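Local structure of lantibiotic dehydratase (Microbispora corallina, 5EHK) at residues A958-P968 with D991-S999. The protein probably dehydrates serine and threonine residues of a lantibiotic precursor peptide, in a tRNA-dependent way, during NAI-107 biosynthesis. Sequence-based numbering, arbitrary orientation.
Sequences AAALADAFGPP and DPAAAWMSS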
loop_
_atom_site.group_PDB
_atom_site.type_symbol
_atom_site.label_atom_id
_atom_site.label_comp_id
_atom_site.label_asym_id
_atom_site.label_seq_id
_atom_site.Cartn_x
_atom_site.Cartn_y
_atom_site.Cartn_z
ATOM N N ALA A 958 -13.522 -7.799 33.517
ATOM C CA ALA A 958 -13.866 -6.383 33.379
ATOM C C ALA A 958 -14.789 -5.913 34.493
ATOM O O ALA A 958 -14.514 -4.905 35.161
ATOM C CB ALA A 958 -14.491 -6.112 32.069
ATOM N N ALA A 959 -15.875 -6.653 34.701
ATOM C CA ALA A 959 -16.896 -6.246 35.659
ATOM C C ALA A 959 -16.348 -6.242 37.071
ATOM O O ALA A 959 -16.682 -5.368 37.885
ATOM C CB ALA A 959 -18.086 -7.155 35.566
ATOM N N ALA A 960 -15.477 -7.208 37.343
ATOM C CA ALA A 960 -14.842 -7.310 38.649
ATOM C C ALA A 960 -13.907 -6.123 38.920
ATOM O O ALA A 960 -13.814 -5.657 40.065
ATOM C CB ALA A 960 -14.089 -8.614 38.768
ATOM N N LEU A 961 -13.218 -5.642 37.883
ATOM C CA LEU A 961 -12.373 -4.465 38.044
ATOM C C LEU A 961 -13.207 -3.213 38.291
ATOM O O LEU A 961 -12.910 -2.437 39.192
ATOM C CB LEU A 961 -11.438 -4.273 36.843
ATOM C CG LEU A 961 -10.266 -3.288 36.985
ATOM C CD1 LEU A 961 -9.088 -3.758 36.147
ATOM C CD2 LEU A 961 -10.650 -1.870 36.575
ATOM N N ALA A 962 -14.242 -3.016 37.474
ATOM C CA ALA A 962 -15.183 -1.908 37.645
ATOM C C ALA A 962 -15.759 -1.844 39.049
ATOM O O ALA A 962 -15.820 -0.753 39.620
ATOM C CB ALA A 962 -16.296 -1.988 36.628
ATOM N N ASP A 963 -16.188 -2.996 39.592
ATOM C CA ASP A 963 -16.688 -3.065 40.972
ATOM C C ASP A 963 -15.580 -2.567 41.860
ATOM O O ASP A 963 -15.776 -1.659 42.647
ATOM C CB ASP A 963 -17.091 -4.500 41.395
ATOM C CG ASP A 963 -18.025 -4.537 42.654
ATOM O OD1 ASP A 963 -19.203 -4.134 42.541
ATOM O OD2 ASP A 963 -17.619 -4.997 43.744
ATOM N N ALA A 964 -14.385 -3.097 41.650
ATOM C CA ALA A 964 -13.301 -2.919 42.607
ATOM C C ALA A 964 -12.783 -1.484 42.703
ATOM O O ALA A 964 -12.441 -1.025 43.794
ATOM C CB ALA A 964 -12.157 -3.894 42.304
ATOM N N PHE A 965 -12.780 -0.761 41.585
ATOM C CA PHE A 965 -12.291 0.614 41.592
ATOM C C PHE A 965 -13.088 1.438 42.590
ATOM O O PHE A 965 -12.548 2.339 43.250
ATOM C CB PHE A 965 -12.371 1.257 40.215
ATOM C CG PHE A 965 -11.642 2.570 40.125
ATOM C CD1 PHE A 965 -10.275 2.608 39.893
ATOM C CD2 PHE A 965 -12.315 3.764 40.282
ATOM C CE1 PHE A 965 -9.599 3.814 39.808
ATOM C CE2 PHE A 965 -11.647 4.972 40.204
ATOM C CZ PHE A 965 -10.290 5.000 39.969
ATOM N N GLY A 966 -14.373 1.119 42.707
ATOM C CA GLY A 966 -15.219 1.804 43.662
ATOM C C GLY A 966 -15.906 3.013 43.067
ATOM O O GLY A 966 -15.820 3.254 41.857
ATOM N N PRO A 967 -16.593 3.784 43.926
ATOM C CA PRO A 967 -17.385 4.963 43.557
ATOM C C PRO A 967 -16.520 5.967 42.806
ATOM O O PRO A 967 -15.334 6.059 43.089
ATOM C CB PRO A 967 -17.772 5.559 44.911
ATOM C CG PRO A 967 -16.729 5.060 45.858
ATOM C CD PRO A 967 -16.396 3.682 45.382
ATOM N N PRO A 968 -17.099 6.679 41.837
ATOM C CA PRO A 968 -16.408 7.781 41.166
ATOM C C PRO A 968 -16.064 8.949 42.088
ATOM O O PRO A 968 -16.385 8.924 43.278
ATOM C CB PRO A 968 -17.397 8.210 40.077
ATOM C CG PRO A 968 -18.214 6.983 39.796
ATOM C CD PRO A 968 -18.333 6.286 41.136
ATOM N N ASP A 991 -23.586 1.242 42.855
ATOM C CA ASP A 991 -23.230 0.263 41.817
ATOM C C ASP A 991 -22.085 0.746 40.930
ATOM O O ASP A 991 -22.316 1.107 39.767
ATOM C CB ASP A 991 -24.447 -0.015 40.934
ATOM C CG ASP A 991 -24.315 -1.302 40.148
ATOM O OD1 ASP A 991 -23.339 -2.045 40.394
ATOM O OD2 ASP A 991 -25.193 -1.580 39.301
ATOM N N PRO A 992 -20.843 0.723 41.462
ATOM C CA PRO A 992 -19.649 1.193 40.738
ATOM C C PRO A 992 -19.360 0.392 39.455
ATOM O O PRO A 992 -18.758 0.932 38.521
ATOM C CB PRO A 992 -18.515 1.034 41.766
ATOM C CG PRO A 992 -19.195 0.786 43.084
ATOM C CD PRO A 992 -20.473 0.093 42.742
ATOM N N ALA A 993 -19.753 -0.882 39.432
ATOM C CA ALA A 993 -19.609 -1.714 38.252
ATOM C C ALA A 993 -20.358 -1.098 37.092
ATOM O O ALA A 993 -19.782 -0.810 36.046
ATOM C CB ALA A 993 -20.134 -3.118 38.528
ATOM N N ALA A 994 -21.650 -0.870 37.286
ATOM C CA ALA A 994 -22.468 -0.255 36.245
ATOM C C ALA A 994 -21.948 1.147 35.921
ATOM O O ALA A 994 -21.976 1.569 34.763
ATOM C CB ALA A 994 -23.942 -0.244 36.625
ATOM N N ALA A 995 -21.496 1.858 36.951
ATOM C CA ALA A 995 -20.905 3.189 36.787
ATOM C C ALA A 995 -19.857 3.145 35.700
ATOM O O ALA A 995 -20.059 3.660 34.608
ATOM C CB ALA A 995 -20.277 3.665 38.090
ATOM N N TRP A 996 -18.751 2.473 35.993
ATOM C CA TRP A 996 -17.632 2.402 35.059
ATOM C C TRP A 996 -17.938 1.679 33.737
ATOM O O TRP A 996 -17.560 2.162 32.670
ATOM C CB TRP A 996 -16.421 1.799 35.754
ATOM C CG TRP A 996 -16.013 2.582 36.943
ATOM C CD1 TRP A 996 -15.994 2.159 38.245
ATOM C CD2 TRP A 996 -15.557 3.935 36.952
ATOM N NE1 TRP A 996 -15.558 3.174 39.061
ATOM C CE2 TRP A 996 -15.286 4.275 38.291
ATOM C CE3 TRP A 996 -15.355 4.892 35.960
ATOM C CZ2 TRP A 996 -14.821 5.527 38.660
ATOM C CZ3 TRP A 996 -14.900 6.130 36.327
ATOM C CH2 TRP A 996 -14.634 6.440 37.664
ATOM N N MET A 997 -18.648 0.558 33.788
ATOM C CA MET A 997 -18.976 -0.142 32.555
ATOM C C MET A 997 -19.824 0.724 31.613
ATOM O O MET A 997 -19.901 0.448 30.419
ATOM C CB MET A 997 -19.693 -1.468 32.837
ATOM C CG MET A 997 -18.830 -2.525 33.498
ATOM S SD MET A 997 -17.250 -2.804 32.669
ATOM C CE MET A 997 -17.748 -3.264 31.009
ATOM N N SER A 998 -20.446 1.780 32.125
ATOM C CA SER A 998 -21.283 2.610 31.264
ATOM C C SER A 998 -20.463 3.571 30.413
ATOM O O SER A 998 -20.945 4.056 29.376
ATOM C CB SER A 998 -22.376 3.345 32.049
ATOM O OG SER A 998 -23.273 2.430 32.654
ATOM N N SER A 999 -19.237 3.856 30.857
ATOM C CA SER A 999 -18.366 4.808 30.156
ATOM C C SER A 999 -17.680 4.107 28.984
ATOM O O SER A 999 -16.874 4.692 28.252
ATOM C CB SER A 999 -17.297 5.348 31.096
ATOM O OG SER A 999 -16.537 4.279 31.619
#
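The indole of Trp-996 points its N-H at the carbonyl of Gly-966, just past the end of helix 950-965. Trp-996 NE1 lies 2.8 Å from Gly-966 O, and the bond is fairly straight. The oxygen lies close to the indole plane. With CG anti to its carbonyl carbon (chi1 -59°), Trp-996 reaches across to the turn. Pro-968 lies over one face of the indole, offset toward the rim, with Pro-968 CG 3.9 Å from Trp-996 CZ2. Phe-965 meets the same ring obliquely: its CD2 is 3.5 Å from Trp-996 CZ2, with the ring planes at 87°. The backbone angles of Gly-966 call for glycine, since a CB would jam against Phe-965 O. Gly-966 O also touches Pro-992 CB at 3.5 Å.

Helix segments 958-965 and 992-997 cross at 110°. Small residues let their axes come within 7.2 Å. Ala-962 is a knob in a hole formed by Pro-992, Ala-993, Trp-996 and Met-997. Its CB is 3.7 Å from Ala-993 CA. Helix 1090-1109 packs on Met-997, and Arg-1058 hydrogen-bonds the carbonyls of Phe-965 and Pro-967.

The contact sets the end of helix 950-965 and its turn against short helix 992-997, within the C-terminal dehydratase family region. One directed hydrogen bond satisfies the buried indole N-H and fixes the ring's rotation, while the remaining contacts are largely apolar.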